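Local coordinates for protein mannose-6-phosphate isomerase (Helicobacter pylori, PDB 2QH5) that probably makes GDP-mannose from alpha-D-mannose 1-phosphate and GTP, this fragment being the N-terminal nucleotidyltransferase domain of a longer isomerase-family enzyme, at residues K28-L33 with Y63-E68; L42-N47 with D52-V57; D146-E151 with E177-G182. One frame throughout, in Å; residues are numbered along the deposited sequence.

How the interactions relate
Interactions 1 and 2 lie on the same side of the chain's centre, their own centres about 13 Å apart and their nearest atoms about 5 Å apart without touching. Strand 53-59 of interaction 2 is followed by helix 63-69 of interaction 1. Along the chain, the 42-47/52-57 contact is nested in the loop closed by 28-33/63-68. Interaction 3 comes later in sequence and stands apart, with its centre about 33 Å from that of interaction 1 and about 31 Å from that of interaction 2, across the chain's centre from the latter. Residues 13-25, most of the glycine-rich signature that probably handles the nucleotide, are not modelled; 28-33 begins at its last part.

Interaction 1. Residues K28-L33 with Y63-E68; sequences KQFLKL and YFLALE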
loop_
_atom_site.group_PDB
_atom_site.type_symbol
_atom_site.label_atom_id
_atom_site.label_comp_id
_atom_site.label_asym_id
_atom_site.label_seq_id
_atom_site.Cartn_x
_atom_site.Cartn_y
_atom_site.Cartn_z
ATOM N N LYS A 28 -0.681 -1.776 -17.105
ATOM C CA LYS A 28 -1.475 -3.005 -17.070
ATOM C C LYS A 28 -2.742 -2.962 -16.206
ATOM O O LYS A 28 -3.759 -3.554 -16.573
ATOM C CB LYS A 28 -0.591 -4.195 -16.665
ATOM C CG LYS A 28 0.646 -4.390 -17.553
ATOM C CD LYS A 28 1.301 -5.761 -17.345
ATOM C CE LYS A 28 0.609 -6.854 -18.165
ATOM N NZ LYS A 28 1.151 -8.219 -17.898
ATOM N N GLN A 29 -2.684 -2.256 -15.078
ATOM C CA GLN A 29 -3.796 -2.239 -14.121
ATOM C C GLN A 29 -5.009 -1.417 -14.559
ATOM O O GLN A 29 -5.995 -1.339 -13.827
ATOM C CB GLN A 29 -3.334 -1.762 -12.738
ATOM C CG GLN A 29 -3.089 -0.259 -12.627
ATOM C CD GLN A 29 -1.650 0.079 -12.322
ATOM O OE1 GLN A 29 -1.168 -0.178 -11.219
ATOM N NE2 GLN A 29 -0.956 0.666 -13.287
ATOM N N PHE A 30 -4.943 -0.809 -15.740
ATOM C CA PHE A 30 -6.049 0.010 -16.230
ATOM C C PHE A 30 -6.905 -0.680 -17.288
ATOM O O PHE A 30 -7.975 -0.184 -17.644
ATOM C CB PHE A 30 -5.534 1.350 -16.747
ATOM C CG PHE A 30 -5.036 2.253 -15.662
ATOM C CD1 PHE A 30 -5.932 2.885 -14.802
ATOM C CD2 PHE A 30 -3.675 2.463 -15.491
ATOM C CE1 PHE A 30 -5.481 3.714 -13.792
ATOM C CE2 PHE A 30 -3.212 3.292 -14.482
ATOM C CZ PHE A 30 -4.118 3.922 -13.631
ATOM N N LEU A 31 -6.437 -1.827 -17.772
ATOM C CA LEU A 31 -7.125 -2.564 -18.830
ATOM C C LEU A 31 -8.392 -3.240 -18.327
ATOM O O LEU A 31 -8.352 -4.015 -17.373
ATOM C CB LEU A 31 -6.182 -3.588 -19.458
ATOM C CG LEU A 31 -5.035 -2.979 -20.269
ATOM C CD1 LEU A 31 -3.880 -3.964 -20.410
ATOM C CD2 LEU A 31 -5.534 -2.497 -21.636
ATOM N N LYS A 32 -9.508 -2.950 -18.990
ATOM C CA LYS A 32 -10.835 -3.375 -18.532
ATOM C C LYS A 32 -11.176 -4.823 -18.922
ATOM O O LYS A 32 -12.306 -5.125 -19.329
ATOM C CB LYS A 32 -11.911 -2.413 -19.054
ATOM C CG LYS A 32 -11.507 -0.944 -19.029
ATOM C CD LYS A 32 -12.709 -0.018 -19.143
ATOM C CE LYS A 32 -13.549 -0.040 -17.873
ATOM N NZ LYS A 32 -14.361 1.190 -17.691
ATOM N N LEU A 33 -10.202 -5.716 -18.760
ATOM C CA LEU A 33 -10.295 -7.084 -19.260
ATOM C C LEU A 33 -11.139 -8.025 -18.395
ATOM O O LEU A 33 -11.835 -8.899 -18.920
ATOM C CB LEU A 33 -8.890 -7.660 -19.473
ATOM C CG LEU A 33 -8.279 -7.556 -20.879
ATOM C CD1 LEU A 33 -8.242 -6.127 -21.420
ATOM C CD2 LEU A 33 -6.889 -8.176 -20.915
ATOM N N TYR A 63 -3.820 10.262 -14.677
ATOM C CA TYR A 63 -4.867 10.834 -13.825
ATOM C C TYR A 63 -6.250 10.660 -14.450
ATOM O O TYR A 63 -7.137 10.046 -13.851
ATOM C CB TYR A 63 -4.602 12.316 -13.504
ATOM C CG TYR A 63 -5.788 12.987 -12.836
ATOM C CD1 TYR A 63 -6.583 13.903 -13.519
ATOM C CD2 TYR A 63 -6.139 12.676 -11.527
ATOM C CE1 TYR A 63 -7.689 14.498 -12.905
ATOM C CE2 TYR A 63 -7.231 13.264 -10.912
ATOM C CZ TYR A 63 -7.999 14.173 -11.599
ATOM O OH TYR A 63 -9.078 14.749 -10.971
ATOM N N PHE A 64 -6.415 11.174 -15.667
ATOM C CA PHE A 64 -7.717 11.187 -16.334
ATOM C C PHE A 64 -8.200 9.802 -16.752
ATOM O O PHE A 64 -9.407 9.555 -16.817
ATOM C CB PHE A 64 -7.706 12.160 -17.513
ATOM C CG PHE A 64 -7.483 13.589 -17.100
ATOM C CD1 PHE A 64 -8.563 14.402 -16.732
ATOM C CD2 PHE A 64 -6.192 14.113 -17.050
ATOM C CE1 PHE A 64 -8.354 15.717 -16.333
ATOM C CE2 PHE A 64 -5.958 15.427 -16.655
ATOM C CZ PHE A 64 -7.049 16.236 -16.290
ATOM N N LEU A 65 -7.252 8.905 -17.020
ATOM C CA LEU A 65 -7.555 7.490 -17.211
ATOM C C LEU A 65 -8.150 6.873 -15.927
ATOM O O LEU A 65 -9.200 6.220 -15.966
ATOM C CB LEU A 65 -6.290 6.741 -17.660
ATOM C CG LEU A 65 -6.369 5.248 -17.987
ATOM C CD1 LEU A 65 -7.517 4.962 -18.935
ATOM C CD2 LEU A 65 -5.054 4.779 -18.584
ATOM N N ALA A 66 -7.479 7.104 -14.799
ATOM C CA ALA A 66 -7.927 6.626 -13.500
ATOM C C ALA A 66 -9.302 7.191 -13.127
ATOM O O ALA A 66 -10.206 6.448 -12.737
ATOM C CB ALA A 66 -6.903 6.989 -12.442
ATOM N N LEU A 67 -9.447 8.507 -13.271
ATOM C CA LEU A 67 -10.666 9.216 -12.904
ATOM C C LEU A 67 -11.847 8.739 -13.745
ATOM O O LEU A 67 -12.986 8.712 -13.271
ATOM C CB LEU A 67 -10.462 10.717 -13.094
ATOM C CG LEU A 67 -11.001 11.749 -12.099
ATOM C CD1 LEU A 67 -11.160 13.070 -12.832
ATOM C CD2 LEU A 67 -12.318 11.360 -11.429
ATOM N N GLU A 68 -11.564 8.352 -14.987
ATOM C CA GLU A 68 -12.587 7.841 -15.896
ATOM C C GLU A 68 -13.133 6.491 -15.441
ATOM O O GLU A 68 -14.337 6.238 -15.537
ATOM C CB GLU A 68 -12.021 7.717 -17.313
ATOM C CG GLU A 68 -13.068 7.599 -18.411
ATOM C CD GLU A 68 -12.465 7.740 -19.797
ATOM O OE1 GLU A 68 -12.729 8.772 -20.453
ATOM O OE2 GLU A 68 -11.716 6.832 -20.224
#
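Leu-65 and Ala-66 come up to Phe-30 from a helical turn pinned by the backbone bond from Leu-67 N to Tyr-63 O, 2.8 Å long; no hydrogen bond crosses to 28-33. The contact itself is apolar and rests on one ring. Leu-65 holds its CG anti to the backbone N (chi1 -177°), which sends the branch out to the root of Phe-30, where its CD2 sits 3.9 Å from ring atom CG and as close to CB. Further out along the ring, Phe-30 CE1 meets Ala-66 at both CA and CB, each 3.8 Å away, so the small alanine lets the ring come right up to the helix backbone. Both neighbours approach the ring obliquely. Lys-28 to Phe-30 form a short 3-10 turn at the C-terminal end of the glycine-rich signature sequence of the sugar-phosphate nucleotidyltransferases, and Phe-30 ties this turn to helix 63-69 of the Rossmann-like GT-A domain. Gln-29 CG lies 3.9 Å above one face of the Phe-30 ring, offset toward its rim, while the ring of Phe-40 meets it at an inclined angle. Ala-66 also touches Phe-81 of strand 78-84, against whose ring Tyr-63 packs edge-to-face.

Interaction 2. Residues L42-N47 with D52-V57; sequences LSFKRN and DETLIV
The ring of Phe-44 meets strand 53-57 through its CD2-CE2 side, with Thr-54 and Ile-56 both arriving at a slant, neither squarely over a face nor in the ring plane. Its CE2 is 3.8 Å from Thr-54 OG1 and nearly as close to the methyl CG2, while CD2 lies 4.0 Å from Ile-56 CD1, the end of a chain that runs about perpendicular to the phenylalanine side chain. With CG anti to the backbone N (chi1 178°), Phe-44 brings its ring to the strand although its CB does not point there. On the same helix, the Arg-46 guanidinium has Ser-43 CA 3.5 Å above one face, toward the rim. Ser-43 O lies almost in the plane of the Asn-47 amide, whose ND2 donates to it at 2.9 Å and 162°, in the carbonyl plane; Asn-47 OD1 is bonded to Tyr-122 OH, so both ends of the amide are fixed. A water bridges the two segments, accepting from Thr-54 OG1 at 2.6 Å and donating to Phe-44 O at 3.2 Å, which satisfies the buried threonine hydroxyl. Leu-9 and Val-79, on the strands flanking 53-59, also touch the Phe-44 side chain. Strand 5-10, helix 39-48 and the parallel strand 53-59 make the first beta-alpha-beta crossover of the Rossmann-like nucleotidyltransferase domain, with Phe-44 packing the helix onto the sheet.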
loop_
_atom_site.group_PDB
_atom_site.type_symbol
_atom_site.label_atom_id
_atom_site.label_comp_id
_atom_site.label_asym_id
_atom_site.label_seq_id
_atom_site.Cartn_x
_atom_site.Cartn_y
_atom_site.Cartn_z
ATOM N N LEU A 42 -11.535 -2.553 -9.634
ATOM C CA LEU A 42 -11.829 -3.653 -8.721
ATOM C C LEU A 42 -11.226 -3.379 -7.344
ATOM O O LEU A 42 -11.919 -3.498 -6.323
ATOM C CB LEU A 42 -11.301 -4.972 -9.289
ATOM C CG LEU A 42 -12.253 -6.017 -9.895
ATOM C CD1 LEU A 42 -13.726 -5.571 -10.020
ATOM C CD2 LEU A 42 -11.686 -6.478 -11.230
ATOM N N SER A 43 -9.943 -2.998 -7.335
ATOM C CA SER A 43 -9.229 -2.620 -6.116
ATOM C C SER A 43 -9.849 -1.391 -5.446
ATOM O O SER A 43 -9.891 -1.303 -4.222
ATOM C CB SER A 43 -7.755 -2.357 -6.409
ATOM O OG SER A 43 -7.078 -3.532 -6.824
ATOM N N PHE A 44 -10.331 -0.449 -6.252
ATOM C CA PHE A 44 -10.993 0.733 -5.717
ATOM C C PHE A 44 -12.279 0.351 -4.995
ATOM O O PHE A 44 -12.477 0.716 -3.834
ATOM C CB PHE A 44 -11.292 1.779 -6.810
ATOM C CG PHE A 44 -12.022 2.982 -6.284
ATOM C CD1 PHE A 44 -13.391 3.114 -6.454
ATOM C CD2 PHE A 44 -11.350 3.947 -5.560
ATOM C CE1 PHE A 44 -14.073 4.207 -5.912
ATOM C CE2 PHE A 44 -12.028 5.046 -5.021
ATOM C CZ PHE A 44 -13.386 5.174 -5.202
ATOM N N LYS A 45 -13.132 -0.391 -5.703
ATOM C CA LYS A 45 -14.476 -0.761 -5.241
ATOM C C LYS A 45 -14.427 -1.587 -3.962
ATOM O O LYS A 45 -15.206 -1.354 -3.034
ATOM C CB LYS A 45 -15.214 -1.540 -6.343
ATOM C CG LYS A 45 -16.682 -1.862 -6.053
ATOM C CD LYS A 45 -17.259 -2.832 -7.090
ATOM C CE LYS A 45 -18.764 -3.039 -6.895
ATOM N NZ LYS A 45 -19.320 -4.059 -7.836
ATOM N N ARG A 46 -13.499 -2.543 -3.930
ATOM C CA ARG A 46 -13.346 -3.470 -2.809
ATOM C C ARG A 46 -13.002 -2.787 -1.486
ATOM O O ARG A 46 -13.523 -3.181 -0.444
ATOM C CB ARG A 46 -12.356 -4.578 -3.182
ATOM C CG ARG A 46 -11.252 -4.875 -2.196
ATOM C CD ARG A 46 -10.423 -6.088 -2.622
ATOM N NE ARG A 46 -10.251 -6.217 -4.072
ATOM C CZ ARG A 46 -9.102 -6.039 -4.722
ATOM N NH1 ARG A 46 -7.992 -5.715 -4.066
ATOM N NH2 ARG A 46 -9.063 -6.187 -6.041
ATOM N N ASN A 47 -12.170 -1.741 -1.536
ATOM C CA ASN A 47 -11.781 -0.999 -0.329
ATOM C C ASN A 47 -12.636 0.215 0.006
ATOM O O ASN A 47 -12.648 0.659 1.150
ATOM C CB ASN A 47 -10.327 -0.567 -0.409
ATOM C CG ASN A 47 -9.376 -1.739 -0.435
ATOM O OD1 ASN A 47 -9.022 -2.288 0.608
ATOM N ND2 ASN A 47 -8.949 -2.125 -1.629
ATOM N N ASP A 52 -13.433 5.508 4.867
ATOM C CA ASP A 52 -14.063 6.843 4.906
ATOM C C ASP A 52 -13.646 7.786 3.759
ATOM O O ASP A 52 -14.462 8.567 3.254
ATOM C CB ASP A 52 -13.785 7.536 6.244
ATOM C CG ASP A 52 -14.369 6.787 7.424
ATOM O OD1 ASP A 52 -15.251 5.924 7.219
ATOM O OD2 ASP A 52 -13.943 7.066 8.565
ATOM N N GLU A 53 -12.368 7.734 3.387
ATOM C CA GLU A 53 -11.817 8.526 2.290
ATOM C C GLU A 53 -10.842 7.661 1.519
ATOM O O GLU A 53 -10.146 6.839 2.110
ATOM C CB GLU A 53 -11.038 9.724 2.828
ATOM C CG GLU A 53 -11.854 10.791 3.543
ATOM C CD GLU A 53 -11.014 12.011 3.917
ATOM O OE1 GLU A 53 -11.577 12.963 4.501
ATOM O OE2 GLU A 53 -9.794 12.026 3.625
ATOM N N THR A 54 -10.782 7.837 0.202
ATOM C CA THR A 54 -9.702 7.233 -0.571
ATOM C C THR A 54 -8.709 8.306 -1.011
ATOM O O THR A 54 -9.090 9.446 -1.278
ATOM C CB THR A 54 -10.228 6.419 -1.769
ATOM O OG1 THR A 54 -11.230 5.510 -1.302
ATOM C CG2 THR A 54 -9.109 5.612 -2.428
ATOM N N LEU A 55 -7.430 7.945 -1.006
ATOM C CA LEU A 55 -6.385 8.730 -1.630
ATOM C C LEU A 55 -5.738 7.838 -2.654
ATOM O O LEU A 55 -5.111 6.841 -2.310
ATOM C CB LEU A 55 -5.339 9.202 -0.613
ATOM C CG LEU A 55 -4.158 10.037 -1.146
ATOM C CD1 LEU A 55 -4.651 11.218 -1.955
ATOM C CD2 LEU A 55 -3.269 10.528 -0.005
ATOM N N ILE A 56 -5.924 8.193 -3.921
ATOM C CA ILE A 56 -5.342 7.479 -5.045
ATOM C C ILE A 56 -4.025 8.138 -5.387
ATOM O O ILE A 56 -3.961 9.348 -5.617
ATOM C CB ILE A 56 -6.259 7.560 -6.262
ATOM C CG1 ILE A 56 -7.716 7.328 -5.826
ATOM C CG2 ILE A 56 -5.783 6.619 -7.354
ATOM C CD1 ILE A 56 -8.528 6.527 -6.788
ATOM N N VAL A 57 -2.961 7.353 -5.373
ATOM C CA VAL A 57 -1.683 7.868 -5.793
ATOM C C VAL A 57 -1.277 7.223 -7.126
ATOM O O VAL A 57 -1.109 6.020 -7.215
ATOM C CB VAL A 57 -0.606 7.837 -4.646
ATOM C CG1 VAL A 57 -1.032 6.955 -3.484
ATOM C CG2 VAL A 57 0.791 7.506 -5.163
HETATM O O HOH W 1 -11.131 2.958 -1.977
#

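Interaction 3. Residues D146-E151 with E177-G182; sequences DKPNTE and EFQKSG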
loop_
_atom_site.group_PDB
_atom_site.type_symbol
_atom_site.label_atom_id
_atom_site.label_comp_id
_atom_site.label_asym_id
_atom_site.label_seq_id
_atom_site.Cartn_x
_atom_site.Cartn_y
_atom_site.Cartn_z
ATOM N N ASP A 146 2.864 -21.311 -2.817
ATOM C CA ASP A 146 2.889 -22.542 -3.607
ATOM C C ASP A 146 4.124 -22.590 -4.520
ATOM O O ASP A 146 4.954 -23.494 -4.399
ATOM C CB ASP A 146 1.577 -22.770 -4.386
ATOM C CG ASP A 146 0.924 -21.476 -4.852
ATOM O OD1 ASP A 146 1.582 -20.686 -5.564
ATOM O OD2 ASP A 146 -0.263 -21.263 -4.518
ATOM N N LYS A 147 4.247 -21.607 -5.410
ATOM C CA LYS A 147 5.398 -21.514 -6.310
ATOM C C LYS A 147 6.395 -20.455 -5.831
ATOM O O LYS A 147 6.119 -19.258 -5.909
ATOM C CB LYS A 147 4.953 -21.219 -7.749
ATOM C CG LYS A 147 4.328 -22.405 -8.489
ATOM C CD LYS A 147 2.807 -22.471 -8.327
ATOM C CE LYS A 147 2.109 -21.282 -8.986
ATOM N NZ LYS A 147 2.442 -21.143 -10.434
ATOM N N PRO A 148 7.560 -20.903 -5.335
ATOM C CA PRO A 148 8.580 -20.016 -4.763
ATOM C C PRO A 148 9.361 -19.156 -5.775
ATOM O O PRO A 148 10.430 -19.562 -6.242
ATOM C CB PRO A 148 9.520 -20.985 -4.034
ATOM C CG PRO A 148 9.329 -22.298 -4.702
ATOM C CD PRO A 148 7.950 -22.324 -5.279
ATOM N N ASN A 149 8.835 -17.970 -6.091
ATOM C CA ASN A 149 9.560 -17.005 -6.931
ATOM C C ASN A 149 10.208 -15.879 -6.114
ATOM O O ASN A 149 9.676 -15.459 -5.084
ATOM C CB ASN A 149 8.674 -16.445 -8.055
ATOM C CG ASN A 149 7.616 -15.478 -7.551
ATOM O OD1 ASN A 149 7.803 -14.260 -7.600
ATOM N ND2 ASN A 149 6.502 -16.015 -7.069
ATOM N N THR A 150 11.350 -15.393 -6.590
ATOM C CA THR A 150 12.220 -14.519 -5.796
ATOM C C THR A 150 11.988 -13.019 -5.980
ATOM O O THR A 150 12.823 -12.203 -5.582
ATOM C CB THR A 150 13.702 -14.824 -6.066
ATOM O OG1 THR A 150 13.983 -14.660 -7.462
ATOM C CG2 THR A 150 14.028 -16.243 -5.652
ATOM N N GLU A 151 10.858 -12.663 -6.583
ATOM C CA GLU A 151 10.492 -11.261 -6.760
ATOM C C GLU A 151 9.677 -10.764 -5.568
ATOM O O GLU A 151 9.536 -9.557 -5.364
ATOM C CB GLU A 151 9.706 -11.071 -8.061
ATOM C CG GLU A 151 10.555 -11.176 -9.329
ATOM C CD GLU A 151 9.722 -11.372 -10.587
ATOM O OE1 GLU A 151 9.012 -12.400 -10.690
ATOM O OE2 GLU A 151 9.787 -10.500 -11.480
ATOM N N GLU A 177 14.640 -23.142 0.201
ATOM C CA GLU A 177 14.978 -23.606 1.544
ATOM C C GLU A 177 13.876 -23.246 2.540
ATOM O O GLU A 177 13.565 -24.026 3.442
ATOM C CB GLU A 177 16.313 -23.007 1.986
ATOM C CG GLU A 177 16.968 -23.724 3.151
ATOM C CD GLU A 177 18.441 -23.384 3.288
ATOM O OE1 GLU A 177 18.795 -22.187 3.190
ATOM O OE2 GLU A 177 19.242 -24.319 3.498
ATOM N N PHE A 178 13.288 -22.065 2.360
ATOM C CA PHE A 178 12.170 -21.609 3.187
ATOM C C PHE A 178 10.846 -22.204 2.700
ATOM O O PHE A 178 9.807 -22.050 3.349
ATOM C CB PHE A 178 12.091 -20.076 3.211
ATOM C CG PHE A 178 13.297 -19.404 3.828
ATOM C CD1 PHE A 178 13.995 -19.998 4.877
ATOM C CD2 PHE A 178 13.714 -18.155 3.377
ATOM C CE1 PHE A 178 15.099 -19.371 5.445
ATOM C CE2 PHE A 178 14.817 -17.520 3.939
ATOM C CZ PHE A 178 15.509 -18.129 4.975
ATOM N N GLN A 179 10.896 -22.871 1.548
ATOM C CA GLN A 179 9.766 -23.632 1.029
ATOM C C GLN A 179 9.545 -24.869 1.895
ATOM O O GLN A 179 8.429 -25.127 2.354
ATOM C CB GLN A 179 10.029 -24.044 -0.425
ATOM C CG GLN A 179 8.852 -24.704 -1.129
ATOM C CD GLN A 179 7.775 -23.709 -1.516
ATOM O OE1 GLN A 179 8.019 -22.504 -1.563
ATOM N NE2 GLN A 179 6.577 -24.209 -1.797
ATOM N N LYS A 180 10.630 -25.615 2.113
ATOM C CA LYS A 180 10.626 -26.844 2.906
ATOM C C LYS A 180 10.381 -26.572 4.394
ATOM O O LYS A 180 9.706 -27.353 5.070
ATOM C CB LYS A 180 11.953 -27.594 2.719
ATOM C CG LYS A 180 12.028 -28.947 3.422
ATOM C CD LYS A 180 13.466 -29.356 3.694
ATOM C CE LYS A 180 13.527 -30.588 4.585
ATOM N NZ LYS A 180 14.927 -30.937 4.957
ATOM N N SER A 181 10.929 -25.461 4.888
ATOM C CA SER A 181 10.844 -25.095 6.304
ATOM C C SER A 181 9.415 -24.972 6.847
ATOM O O SER A 181 9.121 -25.455 7.942
ATOM C CB SER A 181 11.609 -23.794 6.559
ATOM O OG SER A 181 12.995 -24.032 6.713
ATOM N N GLY A 182 8.533 -24.327 6.085
ATOM C CA GLY A 182 7.163 -24.085 6.535
ATOM C C GLY A 182 7.073 -22.885 7.463
ATOM O O GLY A 182 8.061 -22.493 8.087
#
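Gln-179 sets the OE1 end of its amide over one face of the Pro-148 ring, offset toward the rim, the two side chains meeting at about a right angle. Its OE1 is 3.3 Å from Pro-148 CB and 3.4 Å from CG of that ring, and this buried oxygen has no hydrogen-bonding partner in the model. The other end of the amide does a little better: NE2 reaches Asp-146 O at 3.1 Å, but the bond is bent to 122° and weak. Gln-179 gets there by extending from the helix and then bending at CG (chi2 75°), which swings the amide over the loop. Pro-148 is the centre of an inverse gamma turn, closed by a weak bond of 3.0 Å from Asn-149 N to Lys-147 O, in the connection between strands 138-144 and 153-156; the contact therefore ties this loop to the end of helix 172-181 at the surface of the domain. One step back, Asp-146 OD1 accepts from Lys-147 N at 2.8 Å, using the lone pair turned away from its other oxygen. Pro-148 also touches Ile-176, and Thr-150 leans on Leu-172 and Ala-175, so the loop runs beside about two turns of the helix. On the helix, Phe-178 stacks on Phe-184.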